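Local coordinates for dihydroxyacetone kinase (Citrobacter freundii, PDB 1UN8), which catalyses the ATP-dependent phosphorylation of dihydroxyacetone to dihydroxyacetone phosphate, using a divalent metal cation, and works as a homodimer, at the interface of chains A and B. Sequence-based numbering; all coordinates share one arbitrary frame. Chains: chain A/B, Dihydroxyacetone kinase.

Contact 1: the interface of chains A and B. Residues chain A 191, 193, 231, 236, 264, 268, 301-303; chain B 3-5.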
loop_
_atom_site.group_PDB
_atom_site.type_symbol
_atom_site.label_atom_id
_atom_site.label_comp_id
_atom_site.label_asym_id
_atom_site.label_seq_id
_atom_site.Cartn_x
_atom_site.Cartn_y
_atom_site.Cartn_z
ATOM N N VAL A 191 -8.576 1.667 -12.788
ATOM C CA VAL A 191 -9.640 0.696 -12.604
ATOM C C VAL A 191 -9.693 0.388 -11.122
ATOM O O VAL A 191 -8.653 0.397 -10.451
ATOM C CB VAL A 191 -9.372 -0.608 -13.403
ATOM C CG1 VAL A 191 -8.152 -1.328 -12.851
ATOM C CG2 VAL A 191 -10.603 -1.505 -13.361
ATOM N N LEU A 193 -11.910 -1.991 -7.863
ATOM C CA LEU A 193 -12.854 -3.019 -7.453
ATOM C C LEU A 193 -13.791 -2.417 -6.418
ATOM O O LEU A 193 -14.907 -2.894 -6.227
ATOM C CB LEU A 193 -12.116 -4.223 -6.869
ATOM C CG LEU A 193 -11.110 -4.845 -7.842
ATOM C CD1 LEU A 193 -10.533 -6.138 -7.250
ATOM C CD2 LEU A 193 -11.786 -5.110 -9.180
ATOM N N GLN A 231 -12.886 -9.627 -12.913
ATOM C CA GLN A 231 -11.800 -9.031 -12.142
ATOM C C GLN A 231 -10.492 -9.676 -12.566
ATOM O O GLN A 231 -9.433 -9.380 -12.013
ATOM C CB GLN A 231 -12.017 -9.245 -10.648
ATOM C CG GLN A 231 -13.243 -8.540 -10.106
ATOM C CD GLN A 231 -13.328 -8.629 -8.600
ATOM O OE1 GLN A 231 -12.461 -9.224 -7.957
ATOM N NE2 GLN A 231 -14.372 -8.035 -8.025
ATOM N N VAL A 236 -8.538 -7.587 -17.541
ATOM C CA VAL A 236 -8.579 -6.192 -17.131
ATOM C C VAL A 236 -7.384 -5.397 -17.661
ATOM O O VAL A 236 -7.557 -4.315 -18.206
ATOM C CB VAL A 236 -8.643 -6.068 -15.595
ATOM C CG1 VAL A 236 -8.587 -4.604 -15.180
ATOM C CG2 VAL A 236 -9.924 -6.715 -15.092
ATOM N N VAL A 264 -4.821 -2.162 -3.186
ATOM C CA VAL A 264 -4.468 -3.423 -3.808
ATOM C C VAL A 264 -3.313 -4.048 -3.037
ATOM O O VAL A 264 -2.426 -3.341 -2.557
ATOM C CB VAL A 264 -4.054 -3.222 -5.256
ATOM C CG1 VAL A 264 -3.697 -4.554 -5.874
ATOM C CG2 VAL A 264 -5.186 -2.542 -6.018
ATOM N N GLU A 268 -1.049 -8.716 -5.601
ATOM C CA GLU A 268 -1.855 -8.355 -6.757
ATOM C C GLU A 268 -1.105 -7.400 -7.688
ATOM O O GLU A 268 -1.116 -7.572 -8.920
ATOM C CB GLU A 268 -3.173 -7.720 -6.301
ATOM C CG GLU A 268 -4.172 -8.699 -5.686
ATOM C CD GLU A 268 -5.360 -7.997 -5.055
ATOM O OE1 GLU A 268 -5.233 -7.501 -3.916
ATOM O OE2 GLU A 268 -6.424 -7.929 -5.705
ATOM N N LYS A 301 -9.304 0.258 -3.607
ATOM C CA LYS A 301 -8.720 -0.950 -4.149
ATOM C C LYS A 301 -8.751 -0.970 -5.670
ATOM O O LYS A 301 -9.569 -1.657 -6.280
ATOM C CB LYS A 301 -9.407 -2.197 -3.591
ATOM C CG LYS A 301 -8.770 -3.488 -4.098
ATOM C CD LYS A 301 -8.897 -4.661 -3.138
ATOM C CE LYS A 301 -7.966 -5.791 -3.603
ATOM N NZ LYS A 301 -7.907 -6.969 -2.685
ATOM N N GLY A 302 -7.842 -0.207 -6.272
ATOM C CA GLY A 302 -7.733 -0.140 -7.721
ATOM C C GLY A 302 -6.310 0.267 -8.076
ATOM O O GLY A 302 -5.506 0.562 -7.182
ATOM N N PHE A 303 -5.977 0.289 -9.362
ATOM C CA PHE A 303 -4.636 0.687 -9.778
ATOM C C PHE A 303 -4.757 1.479 -11.060
ATOM O O PHE A 303 -5.802 1.453 -11.701
ATOM C CB PHE A 303 -3.746 -0.547 -9.995
ATOM C CG PHE A 303 -4.163 -1.409 -11.159
ATOM C CD1 PHE A 303 -3.712 -1.127 -12.455
ATOM C CD2 PHE A 303 -5.023 -2.496 -10.968
ATOM C CE1 PHE A 303 -4.112 -1.910 -13.546
ATOM C CE2 PHE A 303 -5.433 -3.289 -12.051
ATOM C CZ PHE A 303 -4.978 -2.996 -13.340
ATOM N N GLN B 3 -12.851 -10.606 -4.376
ATOM C CA GLN B 3 -12.511 -9.234 -4.759
ATOM C C GLN B 3 -10.976 -9.243 -4.808
ATOM O O GLN B 3 -10.309 -8.704 -3.917
ATOM C CB GLN B 3 -13.014 -8.245 -3.700
ATOM C CG GLN B 3 -13.106 -6.802 -4.188
ATOM C CD GLN B 3 -13.614 -5.835 -3.122
ATOM O OE1 GLN B 3 -14.622 -6.096 -2.467
ATOM N NE2 GLN B 3 -12.921 -4.706 -2.953
ATOM N N PHE B 4 -10.426 -9.850 -5.856
ATOM C CA PHE B 4 -8.969 -10.003 -5.977
ATOM C C PHE B 4 -8.512 -9.962 -7.436
ATOM O O PHE B 4 -9.127 -10.585 -8.302
ATOM C CB PHE B 4 -8.602 -11.369 -5.370
ATOM C CG PHE B 4 -7.168 -11.514 -4.940
ATOM C CD1 PHE B 4 -6.828 -11.453 -3.590
ATOM C CD2 PHE B 4 -6.174 -11.794 -5.867
ATOM C CE1 PHE B 4 -5.521 -11.678 -3.174
ATOM C CE2 PHE B 4 -4.862 -12.023 -5.458
ATOM C CZ PHE B 4 -4.536 -11.965 -4.110
ATOM N N PHE B 5 -7.436 -9.239 -7.724
ATOM C CA PHE B 5 -6.939 -9.210 -9.095
ATOM C C PHE B 5 -6.013 -10.405 -9.292
ATOM O O PHE B 5 -4.957 -10.480 -8.665
ATOM C CB PHE B 5 -6.148 -7.927 -9.391
ATOM C CG PHE B 5 -6.998 -6.696 -9.563
ATOM C CD1 PHE B 5 -6.938 -5.666 -8.640
ATOM C CD2 PHE B 5 -7.824 -6.546 -10.669
ATOM C CE1 PHE B 5 -7.689 -4.499 -8.816
ATOM C CE2 PHE B 5 -8.578 -5.378 -10.852
ATOM C CZ PHE B 5 -8.506 -4.358 -9.922
#

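Contact 2: the interface of chains A and B. Residues chain A 273, 277, 288, 331-334; chain B 21-22, 24.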
loop_
_atom_site.group_PDB
_atom_site.type_symbol
_atom_site.label_atom_id
_atom_site.label_comp_id
_atom_site.label_asym_id
_atom_site.label_seq_id
_atom_site.Cartn_x
_atom_site.Cartn_y
_atom_site.Cartn_z
ATOM N N THR A 273 1.725 -6.259 -12.710
ATOM C CA THR A 273 2.961 -5.916 -13.375
ATOM C C THR A 273 3.301 -6.989 -14.405
ATOM O O THR A 273 3.776 -6.687 -15.496
ATOM C CB THR A 273 4.101 -5.779 -12.362
ATOM O OG1 THR A 273 3.814 -4.694 -11.469
ATOM C CG2 THR A 273 5.417 -5.513 -13.078
ATOM N N ALA A 277 3.609 -6.603 -18.592
ATOM C CA ALA A 277 4.814 -7.053 -19.283
ATOM C C ALA A 277 4.503 -8.031 -20.403
ATOM O O ALA A 277 5.305 -8.222 -21.317
ATOM C CB ALA A 277 5.774 -7.695 -18.285
ATOM N N LEU A 288 9.842 1.075 -16.284
ATOM C CA LEU A 288 8.688 0.856 -15.420
ATOM C C LEU A 288 8.861 1.763 -14.212
ATOM O O LEU A 288 9.964 1.904 -13.683
ATOM C CB LEU A 288 8.604 -0.583 -14.929
ATOM C CG LEU A 288 8.091 -1.656 -15.882
ATOM C CD1 LEU A 288 7.980 -2.955 -15.115
ATOM C CD2 LEU A 288 6.739 -1.267 -16.448
ATOM N N VAL A 331 12.822 1.643 -13.709
ATOM C CA VAL A 331 13.597 0.435 -13.943
ATOM C C VAL A 331 13.159 -0.262 -15.223
ATOM O O VAL A 331 11.980 -0.370 -15.516
ATOM C CB VAL A 331 13.438 -0.560 -12.763
ATOM C CG1 VAL A 331 14.211 -1.846 -13.046
ATOM C CG2 VAL A 331 13.912 0.088 -11.460
ATOM N N PRO A 332 14.115 -0.737 -16.013
ATOM C CA PRO A 332 13.748 -1.422 -17.253
ATOM C C PRO A 332 13.089 -2.742 -16.875
ATOM O O PRO A 332 13.573 -3.434 -15.982
ATOM C CB PRO A 332 15.097 -1.659 -17.930
ATOM C CG PRO A 332 15.975 -0.602 -17.355
ATOM C CD PRO A 332 15.573 -0.565 -15.916
ATOM N N PRO A 333 11.979 -3.109 -17.531
ATOM C CA PRO A 333 11.373 -4.386 -17.151
ATOM C C PRO A 333 12.404 -5.485 -17.345
ATOM O O PRO A 333 12.858 -5.713 -18.459
ATOM C CB PRO A 333 10.203 -4.510 -18.121
ATOM C CG PRO A 333 10.685 -3.777 -19.327
ATOM C CD PRO A 333 11.314 -2.548 -18.717
ATOM N N ARG A 334 12.783 -6.154 -16.261
ATOM C CA ARG A 334 13.783 -7.212 -16.341
ATOM C C ARG A 334 13.176 -8.458 -16.934
ATOM O O ARG A 334 11.968 -8.664 -16.834
ATOM C CB ARG A 334 14.312 -7.555 -14.954
ATOM C CG ARG A 334 14.560 -6.369 -14.057
ATOM C CD ARG A 334 15.585 -5.446 -14.622
ATOM N NE ARG A 334 16.081 -4.544 -13.596
ATOM C CZ ARG A 334 17.038 -3.645 -13.791
ATOM N NH1 ARG A 334 17.606 -3.523 -14.990
ATOM N NH2 ARG A 334 17.428 -2.872 -12.785
ATOM N N ILE B 21 10.201 -10.074 -10.072
ATOM C CA ILE B 21 11.441 -10.106 -10.820
ATOM C C ILE B 21 11.441 -8.992 -11.896
ATOM O O ILE B 21 12.400 -8.212 -12.022
ATOM C CB ILE B 21 11.596 -11.484 -11.493
ATOM C CG1 ILE B 21 11.477 -12.623 -10.449
ATOM C CG2 ILE B 21 12.925 -11.527 -12.219
ATOM C CD1 ILE B 21 12.668 -13.512 -10.284
ATOM N N ILE B 22 10.346 -8.916 -12.651
ATOM C CA ILE B 22 10.202 -7.911 -13.693
ATOM C C ILE B 22 10.500 -6.518 -13.135
ATOM O O ILE B 22 11.003 -5.653 -13.859
ATOM C CB ILE B 22 8.764 -7.877 -14.279
ATOM C CG1 ILE B 22 8.403 -9.204 -14.954
ATOM C CG2 ILE B 22 8.662 -6.760 -15.297
ATOM C CD1 ILE B 22 9.188 -9.491 -16.191
ATOM N N SER B 24 12.452 -5.927 -10.353
ATOM C CA SER B 24 13.668 -5.948 -9.553
ATOM C C SER B 24 14.602 -4.754 -9.787
ATOM O O SER B 24 15.178 -4.616 -10.858
ATOM C CB SER B 24 14.438 -7.232 -9.833
ATOM O OG SER B 24 15.693 -7.213 -9.175
#

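Contact 3: the interface of chains A and B. Residues chain A 231-234, 271, 275; chain B 5-7, 15.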
loop_
_atom_site.group_PDB
_atom_site.type_symbol
_atom_site.label_atom_id
_atom_site.label_comp_id
_atom_site.label_asym_id
_atom_site.label_seq_id
_atom_site.Cartn_x
_atom_site.Cartn_y
_atom_site.Cartn_z
ATOM N N GLN A 231 -12.886 -9.627 -12.913
ATOM C CA GLN A 231 -11.800 -9.031 -12.142
ATOM C C GLN A 231 -10.492 -9.676 -12.566
ATOM O O GLN A 231 -9.433 -9.380 -12.013
ATOM C CB GLN A 231 -12.017 -9.245 -10.648
ATOM C CG GLN A 231 -13.243 -8.540 -10.106
ATOM C CD GLN A 231 -13.328 -8.629 -8.600
ATOM O OE1 GLN A 231 -12.461 -9.224 -7.957
ATOM N NE2 GLN A 231 -14.372 -8.035 -8.025
ATOM N N ASN A 232 -10.578 -10.561 -13.555
ATOM C CA ASN A 232 -9.419 -11.261 -14.068
ATOM C C ASN A 232 -8.315 -10.282 -14.456
ATOM O O ASN A 232 -8.504 -9.431 -15.321
ATOM C CB ASN A 232 -9.817 -12.110 -15.270
ATOM C CG ASN A 232 -8.629 -12.811 -15.888
ATOM O OD1 ASN A 232 -7.800 -12.184 -16.557
ATOM N ND2 ASN A 232 -8.522 -14.117 -15.647
ATOM N N SER A 233 -7.158 -10.422 -13.819
ATOM C CA SER A 233 -6.032 -9.526 -14.071
ATOM C C SER A 233 -5.623 -9.373 -15.540
ATOM O O SER A 233 -5.391 -8.257 -16.009
ATOM C CB SER A 233 -4.821 -9.960 -13.230
ATOM O OG SER A 233 -4.455 -11.308 -13.493
ATOM N N ALA A 234 -5.547 -10.477 -16.268
ATOM C CA ALA A 234 -5.146 -10.401 -17.664
ATOM C C ALA A 234 -6.162 -9.670 -18.540
ATOM O O ALA A 234 -5.808 -8.818 -19.363
ATOM C CB ALA A 234 -4.911 -11.792 -18.199
ATOM N N ILE A 271 1.232 -9.274 -9.847
ATOM C CA ILE A 271 0.526 -9.962 -10.916
ATOM C C ILE A 271 0.188 -8.953 -12.009
ATOM O O ILE A 271 0.358 -9.231 -13.194
ATOM C CB ILE A 271 -0.769 -10.598 -10.403
ATOM C CG1 ILE A 271 -0.441 -11.627 -9.324
ATOM C CG2 ILE A 271 -1.523 -11.265 -11.548
ATOM C CD1 ILE A 271 -1.669 -12.194 -8.610
ATOM N N GLU A 275 1.169 -8.925 -16.024
ATOM C CA GLU A 275 0.214 -8.817 -17.115
ATOM C C GLU A 275 0.664 -7.732 -18.089
ATOM O O GLU A 275 0.677 -7.942 -19.306
ATOM C CB GLU A 275 -1.186 -8.488 -16.572
ATOM C CG GLU A 275 -1.700 -9.456 -15.511
ATOM C CD GLU A 275 -1.986 -10.843 -16.057
ATOM O OE1 GLU A 275 -1.437 -11.203 -17.120
ATOM O OE2 GLU A 275 -2.755 -11.587 -15.414
ATOM N N PHE B 5 -7.436 -9.239 -7.724
ATOM C CA PHE B 5 -6.939 -9.210 -9.095
ATOM C C PHE B 5 -6.013 -10.405 -9.292
ATOM O O PHE B 5 -4.957 -10.480 -8.665
ATOM C CB PHE B 5 -6.148 -7.927 -9.391
ATOM C CG PHE B 5 -6.998 -6.696 -9.563
ATOM C CD1 PHE B 5 -6.938 -5.666 -8.640
ATOM C CD2 PHE B 5 -7.824 -6.546 -10.669
ATOM C CE1 PHE B 5 -7.689 -4.499 -8.816
ATOM C CE2 PHE B 5 -8.578 -5.378 -10.852
ATOM C CZ PHE B 5 -8.506 -4.358 -9.922
ATOM N N PHE B 6 -6.419 -11.348 -10.137
ATOM C CA PHE B 6 -5.597 -12.517 -10.445
ATOM C C PHE B 6 -6.150 -13.194 -11.694
ATOM O O PHE B 6 -7.218 -12.822 -12.181
ATOM C CB PHE B 6 -5.525 -13.490 -9.241
ATOM C CG PHE B 6 -6.758 -14.329 -9.026
ATOM C CD1 PHE B 6 -6.887 -15.578 -9.640
ATOM C CD2 PHE B 6 -7.777 -13.888 -8.183
ATOM C CE1 PHE B 6 -8.011 -16.380 -9.413
ATOM C CE2 PHE B 6 -8.912 -14.678 -7.945
ATOM C CZ PHE B 6 -9.030 -15.933 -8.563
ATOM N N ASN B 7 -5.410 -14.162 -12.223
ATOM C CA ASN B 7 -5.816 -14.867 -13.434
ATOM C C ASN B 7 -6.155 -16.312 -13.071
ATOM O O ASN B 7 -7.256 -16.586 -12.605
ATOM C CB ASN B 7 -4.675 -14.813 -14.442
ATOM C CG ASN B 7 -5.071 -15.319 -15.798
ATOM O OD1 ASN B 7 -6.216 -15.715 -16.017
ATOM N ND2 ASN B 7 -4.124 -15.309 -16.731
ATOM N N ASP B 15 2.762 -16.130 -10.696
ATOM C CA ASP B 15 2.609 -14.843 -11.350
ATOM C C ASP B 15 3.172 -13.709 -10.475
ATOM O O ASP B 15 3.753 -12.746 -10.995
ATOM C CB ASP B 15 1.134 -14.591 -11.696
ATOM C CG ASP B 15 0.611 -15.540 -12.789
ATOM O OD1 ASP B 15 1.419 -16.010 -13.621
ATOM O OD2 ASP B 15 -0.612 -15.803 -12.838
#

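Contact 1: the interface of chains A and B
The ring of B:Phe5 enters chain A between A:Leu193 and A:Phe303, a clear case of an N-terminal arm plugging a pocket in the DhaK (Dak1) domain of the dimer partner. The two faces of the B:Phe5 ring are met differently. A:Leu193 meets the ring tip to tip, with CD1 over one face 3.8 Å from the ring centroid of B:Phe5. A:Phe303 takes the opposite face edge-on, its CE2 pointing at the ring and the two planes 74° apart. In A:Phe303 chi1 of 67°, which sets CG between the backbone N and carbonyl carbon, helps to present this edge, while A:Val191 CG1 packs on one face of the A:Phe303 ring.

The arm's backbone is gripped by polar side chains. A:Glu268 OE2 accepts a hydrogen bond from the backbone N of B:Phe5 at 2.6 Å through its anti lone pair, in a nearly straight bond. Its carboxylate stacks 20° from parallel on the B:Phe4 ring, and its CG lies over that ring's face. A:Lys301 NZ bridges to A:Glu268 OE1 at 3.0 Å on the syn side, probably steadying the carboxylate, and also donates to B:Gln3 O at 3.2 Å. The extended A:Gln231 brings OE1 to B:Phe4 N at 3.0 Å, nearly along the C=O axis but bent at the donor.

Contact 2: the interface of chains A and B
A:Arg334 and B:Ser24, in the homodimer interface of these DhaK-family subunits, show how an arginine can grip a backbone carbonyl through the edge of its guanidinium. The polar part of the contact consists of hydrogen bonds from A:Arg334 to main-chain oxygens of chain B. NE donates to B:Ser24 O at 2.9 Å, and the bond is almost straight, 171° at the hydrogen, with the oxygen lying in the guanidinium plane. NH2 of A:Arg334 adds a weak bond to the same oxygen. The arginine chain bends at chi2 (-61°), turning the guanidinium toward B:Ser24 while CG passes 3.5 Å from B:Ile21 O. The backbone N of A:Arg334 donates to B:Ile22 O at 3.0 Å, engaging the last residue of helix 12-22.

Van der Waals packing centres on B:Ile22, which hides 89 Å² against chain A. Its CG2 branch, anti to the backbone N, meets A:Leu288 CD1 at 3.9 Å and A:Pro333 CB at a similar distance. A:Thr273 CG2 and A:Ala277 CB, both from helix 266-277, border the same methyl more distantly.

Within chain A, A:Val331 CG1 and A:Pro332 CD cover one face of the guanidinium and probably limit its rotation. The site thus ties the C-terminal end of the partner's helix 12-22 and the residues following it to the segment 331-334, adding a second grip to the homodimer.

Contact 3: the interface of chains A and B
A:Ser233 and B:Phe6 meet in the closely fitted part of this contact, where the N-terminal arm of chain B runs beside A:Asn232 in a parallel beta bridge between the arm and the partner chain of this DhaK-family dimer. A:Ser233 N, at the start of helix 233-247, donates to B:Phe6 O at 2.9 Å. The A:Ser233 side chain, with chi1 of 57° placing OG between its own N and carbonyl carbon, lies against the arm's backbone, and OG donates to A:Glu275 OE2 at 2.6 Å. This bond links helix 233-247 to helix 266-277 just beneath the arm. B:Asn7, the residue here that hides most surface, sets its CB 3.6 Å from A:Ser233 OG.

Side-chain packing is sparser toward helix 12-22 of chain B. A:Ile271 lies beside B:Phe6, both side chains pointing the same way; its CD1 is 3.7 Å from B:Phe5 O but 4.1 Å from B:Phe6 CB. B:Asp15 brings its CB to 4.1 Å from A:Ile271 CG1, and its carboxylate makes no contact with that of A:Glu275; two like charges here might repel mildly.

Back in the tight part, A:Asn232 ND2 donates to B:Asn7 OD1 at 2.8 Å, close to the plane of its own amide but 45° out of the acceptor's carbonyl plane.

Contacts 1 and 3 are neighbouring stretches of one arm: their C-alpha centres lie about 8 Å apart, and both include A:Gln231 and B:Phe5. Contact 2 is more distant, about 20 Å from contact 1 and 16 Å from contact 3. Helix 266-277 of chain A contributes to all three, while helix 12-22 of chain B joins contact 3 to contact 2. The partner's N-terminal region is therefore fastened at successive points along one subunit, and two-fold symmetry repeats the arrangement. The active-site A:His220 is about 16 Å from the centre of contact 1 and farther from the others; their role is probably in assembly.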